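Local coordinates for protein amidase (Bacillus anthracis, PDB 5EWQ) that probably hydrolyses carboxylic amide bonds as an amidase-signature enzyme, although its natural substrate is not established, at residues E77-Q80 / N86-T89; G188-P193 / S204-A209. All coordinates share one frame; numbering follows the deposited sequence.

Contact 1: residues E77-Q80 / N86-T89; sequences EHDQ and NSVT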
loop_
_atom_site.group_PDB
_atom_site.type_symbol
_atom_site.label_atom_id
_atom_site.label_comp_id
_atom_site.label_asym_id
_atom_site.label_seq_id
_atom_site.Cartn_x
_atom_site.Cartn_y
_atom_site.Cartn_z
ATOM N N GLU A 77 -12.192 2.651 -18.556
ATOM C CA GLU A 77 -12.445 3.989 -19.083
ATOM C C GLU A 77 -11.513 5.059 -18.514
ATOM O O GLU A 77 -11.343 6.118 -19.118
ATOM C CB GLU A 77 -13.899 4.390 -18.817
ATOM C CG GLU A 77 -14.927 3.540 -19.550
ATOM C CD GLU A 77 -14.953 3.809 -21.042
ATOM O OE1 GLU A 77 -14.958 4.995 -21.433
ATOM O OE2 GLU A 77 -14.964 2.834 -21.822
ATOM N N HIS A 78 -10.911 4.790 -17.360
ATOM C CA HIS A 78 -10.103 5.803 -16.685
ATOM C C HIS A 78 -8.646 5.394 -16.479
ATOM O O HIS A 78 -7.754 6.240 -16.513
ATOM C CB HIS A 78 -10.727 6.159 -15.333
ATOM C CG HIS A 78 -12.048 6.854 -15.444
ATOM N ND1 HIS A 78 -12.326 7.770 -16.434
ATOM C CD2 HIS A 78 -13.169 6.763 -14.689
ATOM C CE1 HIS A 78 -13.561 8.216 -16.285
ATOM N NE2 HIS A 78 -14.094 7.622 -15.235
ATOM N N ASP A 79 -8.401 4.106 -16.262
ATOM C CA ASP A 79 -7.047 3.644 -15.973
ATOM C C ASP A 79 -6.272 3.321 -17.247
ATOM O O ASP A 79 -5.101 3.678 -17.373
ATOM C CB ASP A 79 -7.077 2.420 -15.055
ATOM C CG ASP A 79 -5.691 2.003 -14.595
ATOM O OD1 ASP A 79 -5.183 2.601 -13.622
ATOM O OD2 ASP A 79 -5.111 1.079 -15.206
ATOM N N GLN A 80 -6.925 2.647 -18.188
ATOM C CA GLN A 80 -6.283 2.286 -19.447
ATOM C C GLN A 80 -6.793 3.153 -20.598
ATOM O O GLN A 80 -6.305 3.060 -21.724
ATOM C CB GLN A 80 -6.507 0.805 -19.757
ATOM C CG GLN A 80 -5.920 -0.134 -18.713
ATOM C CD GLN A 80 -4.420 0.038 -18.549
ATOM O OE1 GLN A 80 -3.674 0.047 -19.529
ATOM N NE2 GLN A 80 -3.973 0.183 -17.306
ATOM N N ASN A 86 -3.058 4.466 -15.554
ATOM C CA ASN A 86 -2.184 3.303 -15.678
ATOM C C ASN A 86 -1.678 2.820 -14.324
ATOM O O ASN A 86 -0.477 2.848 -14.051
ATOM C CB ASN A 86 -1.000 3.620 -16.597
ATOM C CG ASN A 86 -0.272 2.373 -17.064
ATOM O OD1 ASN A 86 -0.833 1.277 -17.066
ATOM N ND2 ASN A 86 0.984 2.534 -17.468
ATOM N N SER A 87 -2.603 2.384 -13.475
ATOM C CA SER A 87 -2.259 1.954 -12.126
ATOM C C SER A 87 -2.580 0.483 -11.899
ATOM O O SER A 87 -2.321 -0.058 -10.824
ATOM C CB SER A 87 -2.995 2.807 -11.094
ATOM O OG SER A 87 -4.397 2.635 -11.201
ATOM N N VAL A 88 -3.145 -0.159 -12.915
ATOM C CA VAL A 88 -3.515 -1.566 -12.822
ATOM C C VAL A 88 -2.661 -2.423 -13.749
ATOM O O VAL A 88 -2.608 -2.184 -14.955
ATOM C CB VAL A 88 -5.001 -1.778 -13.163
ATOM C CG1 VAL A 88 -5.356 -3.252 -13.089
ATOM C CG2 VAL A 88 -5.877 -0.965 -12.225
ATOM N N THR A 89 -1.991 -3.421 -13.178
ATOM C CA THR A 89 -1.159 -4.325 -13.962
ATOM C C THR A 89 -1.942 -5.546 -14.421
ATOM O O THR A 89 -1.832 -5.967 -15.571
ATOM C CB THR A 89 0.073 -4.802 -13.168
ATOM O OG1 THR A 89 -0.345 -5.320 -11.899
ATOM C CG2 THR A 89 1.046 -3.657 -12.949
#
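The carboxylate of Asp79 accepts three bonds from Ser87 and Val88 and a fourth from Gln80. OD1 of Asp79 accepts two from one residue. Ser87 N lies 2.6 Å from this OD1, on the syn side and slightly out of the carboxylate plane. Ser87 OG donates to the same OD1 from 2.5 Å, nearly in line with its C-O bond. The hydroxyl gets there because OG sits between the backbone N and the carbonyl carbon (chi1 63°). OD2 of Asp79 takes Val88 N at 3.3 Å, again on the syn side. It also accepts NE2 of Gln80, the next residue, at 2.6 Å. These last two donors come from opposite faces of the carboxylate plane. With two donors on each oxygen, the four bonds together restrict the rotation of the group. One backbone bond accompanies this: Asn86 N donates to Asp79 O at 2.8 Å.

Helix 64-79 is thereby tied to strand 88-91, an outermost strand of the mixed sheet in the amidase fold. The five residues between the segments make a tight helix-to-strand connection. The carboxylate receives the backbone N-H groups where the chain enters the strand. CG of Asp79 is anti to the backbone N (chi1 -173°), which carries the carboxylate toward them. The methyl CG2 of Val88 packs 3.7 Å from Asp79 OD2.

NE2 of Gln80 serves as a second-shell link. Besides Asp79 it makes a weak bond to Asn86 OD1 at 3.3 Å, with the two amide planes 75° apart. Lys187 NZ bonds both Asn86 OD1 and Gln80 OE1. Helix 20-28 covers Gln80 through Val22 and Leu23, while Val211 of helix 206-213 packs on Ser87 and Val88.

Contact 2: residues G188-P193 / S204-A209; sequences GQNLNP and SSSGSA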
loop_
_atom_site.group_PDB
_atom_site.type_symbol
_atom_site.label_atom_id
_atom_site.label_comp_id
_atom_site.label_asym_id
_atom_site.label_seq_id
_atom_site.Cartn_x
_atom_site.Cartn_y
_atom_site.Cartn_z
ATOM N N GLY A 188 4.195 0.097 -17.111
ATOM C CA GLY A 188 4.530 1.459 -17.486
ATOM C C GLY A 188 4.461 2.429 -16.323
ATOM O O GLY A 188 4.627 2.041 -15.167
ATOM N N GLN A 189 4.204 3.696 -16.632
ATOM C CA GLN A 189 4.214 4.751 -15.623
ATOM C C GLN A 189 2.855 4.955 -14.961
ATOM O O GLN A 189 1.834 5.078 -15.636
ATOM C CB GLN A 189 4.680 6.069 -16.246
ATOM C CG GLN A 189 4.625 7.254 -15.295
ATOM C CD GLN A 189 5.601 7.121 -14.145
ATOM O OE1 GLN A 189 6.806 6.991 -14.353
ATOM N NE2 GLN A 189 5.082 7.146 -12.922
ATOM N N ASN A 190 2.857 4.990 -13.633
ATOM C CA ASN A 190 1.661 5.300 -12.862
ATOM C C ASN A 190 1.460 6.810 -12.802
ATOM O O ASN A 190 2.418 7.558 -12.602
ATOM C CB ASN A 190 1.774 4.724 -11.448
ATOM C CG ASN A 190 0.424 4.421 -10.822
ATOM O OD1 ASN A 190 0.200 3.320 -10.324
ATOM N ND2 ASN A 190 -0.475 5.398 -10.832
ATOM N N LEU A 191 0.220 7.255 -12.974
ATOM C CA LEU A 191 -0.089 8.680 -12.916
ATOM C C LEU A 191 -0.942 9.027 -11.697
ATOM O O LEU A 191 -1.804 8.252 -11.285
ATOM C CB LEU A 191 -0.796 9.126 -14.196
ATOM C CG LEU A 191 -0.001 8.946 -15.491
ATOM C CD1 LEU A 191 -0.763 9.530 -16.667
ATOM C CD2 LEU A 191 1.383 9.575 -15.374
ATOM N N ASN A 192 -0.688 10.198 -11.120
ATOM C CA ASN A 192 -1.428 10.660 -9.953
ATOM C C ASN A 192 -2.774 11.241 -10.372
ATOM O O ASN A 192 -2.824 12.210 -11.128
ATOM C CB ASN A 192 -0.609 11.697 -9.177
ATOM C CG ASN A 192 -1.171 11.983 -7.793
ATOM O OD1 ASN A 192 -2.382 12.105 -7.608
ATOM N ND2 ASN A 192 -0.284 12.093 -6.811
ATOM N N PRO A 193 -3.872 10.647 -9.874
ATOM C CA PRO A 193 -5.243 11.031 -10.234
ATOM C C PRO A 193 -5.590 12.481 -9.896
ATOM O O PRO A 193 -6.569 13.006 -10.426
ATOM C CB PRO A 193 -6.105 10.064 -9.411
ATOM C CG PRO A 193 -5.217 9.592 -8.308
ATOM C CD PRO A 193 -3.849 9.538 -8.906
ATOM N N SER A 204 6.604 2.808 -3.011
ATOM C CA SER A 204 6.512 2.058 -4.259
ATOM C C SER A 204 5.101 1.535 -4.527
ATOM O O SER A 204 4.825 1.014 -5.607
ATOM C CB SER A 204 7.501 0.893 -4.249
ATOM O OG SER A 204 7.190 -0.028 -3.218
ATOM N N SER A 205 4.213 1.672 -3.548
ATOM C CA SER A 205 2.831 1.230 -3.714
ATOM C C SER A 205 1.980 2.321 -4.358
ATOM O O SER A 205 0.972 2.750 -3.796
ATOM C CB SER A 205 2.228 0.821 -2.368
ATOM O OG SER A 205 3.028 -0.159 -1.730
ATOM N N SER A 206 2.396 2.763 -5.540
ATOM C CA SER A 206 1.696 3.821 -6.260
ATOM C C SER A 206 0.306 3.377 -6.704
ATOM O O SER A 206 -0.687 4.054 -6.435
ATOM C CB SER A 206 2.512 4.267 -7.475
ATOM O OG SER A 206 2.724 3.187 -8.369
ATOM N N GLY A 207 0.244 2.237 -7.385
ATOM C CA GLY A 207 -1.007 1.716 -7.906
ATOM C C GLY A 207 -2.021 1.365 -6.835
ATOM O O GLY A 207 -3.222 1.563 -7.021
ATOM N N SER A 208 -1.541 0.834 -5.716
ATOM C CA SER A 208 -2.417 0.465 -4.611
ATOM C C SER A 208 -3.068 1.701 -4.004
ATOM O O SER A 208 -4.158 1.627 -3.440
ATOM C CB SER A 208 -1.641 -0.307 -3.543
ATOM O OG SER A 208 -1.128 -1.519 -4.066
ATOM N N ALA A 209 -2.393 2.838 -4.126
ATOM C CA ALA A 209 -2.938 4.106 -3.661
ATOM C C ALA A 209 -3.937 4.666 -4.665
ATOM O O ALA A 209 -4.930 5.285 -4.289
ATOM C CB ALA A 209 -1.819 5.106 -3.416
#
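Asn190 meets Ser206 with CB, CG and OD1. CB of Asn190 points at the helix and lies 3.6 Å from Ser206 OG. CG comes next, and packs against Ser206 CB at 3.9 Å. CG is anti to the backbone N (chi1 -153°), which extends the amide away from its own chain and over the start of helix 206-213. At the tip the two branches part. OD1 of Asn190 accepts the hydroxyl Ser206 OG at 3.2 Å. The hydroxyl lies above the carbonyl plane, 52° out of it, so it does not use an in-plane lone pair. OD1 also sits 3.1 Å from Gly207 N, but the angle is too poor for a hydrogen bond. Glycine here leaves its backbone directly beside the oxygen. ND2 turns back along its own segment and makes a weak bond to Leu191 O at 3.2 Å.

On the preceding residue, Gln189 NE2 donates to Asn190 O at 2.7 Å. That bond is nearly straight (176°) and lies in the amide plane of Gln189, so it steadies the backbone that carries Asn190.

The 204-209 segment has the serine- and glycine-rich sequence of amidase-signature enzymes. The peptide bond before Ser204 is cis. Ser204 OG bonds Lys122 NZ and Ser228 OG, an arrangement consistent with the Ser-cisSer-Lys triad of this family. Ser206 follows two residues later, and Asn190 contacts it from the side of the 188-193 segment.

The contact is buried and almost wholly polar. One hydroxyl-to-amide bond with off-plane geometry joins the segments, so the link is probably only modest in strength.

In the fold
The centres of contacts 1 and 2 lie 10 Å apart, and the two meet directly. Asn86 ND2 of contact 1 probably donates to Gln189 O of contact 2 at 3.2 Å. Ser87 CB packs 3.3 Å from Asn190 OD1, so this oxygen touches both Ser87 and the helix start. Asn167 ND2 bridges them from outside, bonding Asn86 O and Gly188 O. Ser204 places contact 2 beside the probable catalytic triad. Asn190 OD1 is 10.5 Å from Ser204 OG. Asp79 OD1 is 16.4 Å from the same Ser204 OG, so contact 1 lies further out, toward the edge of the mixed sheet.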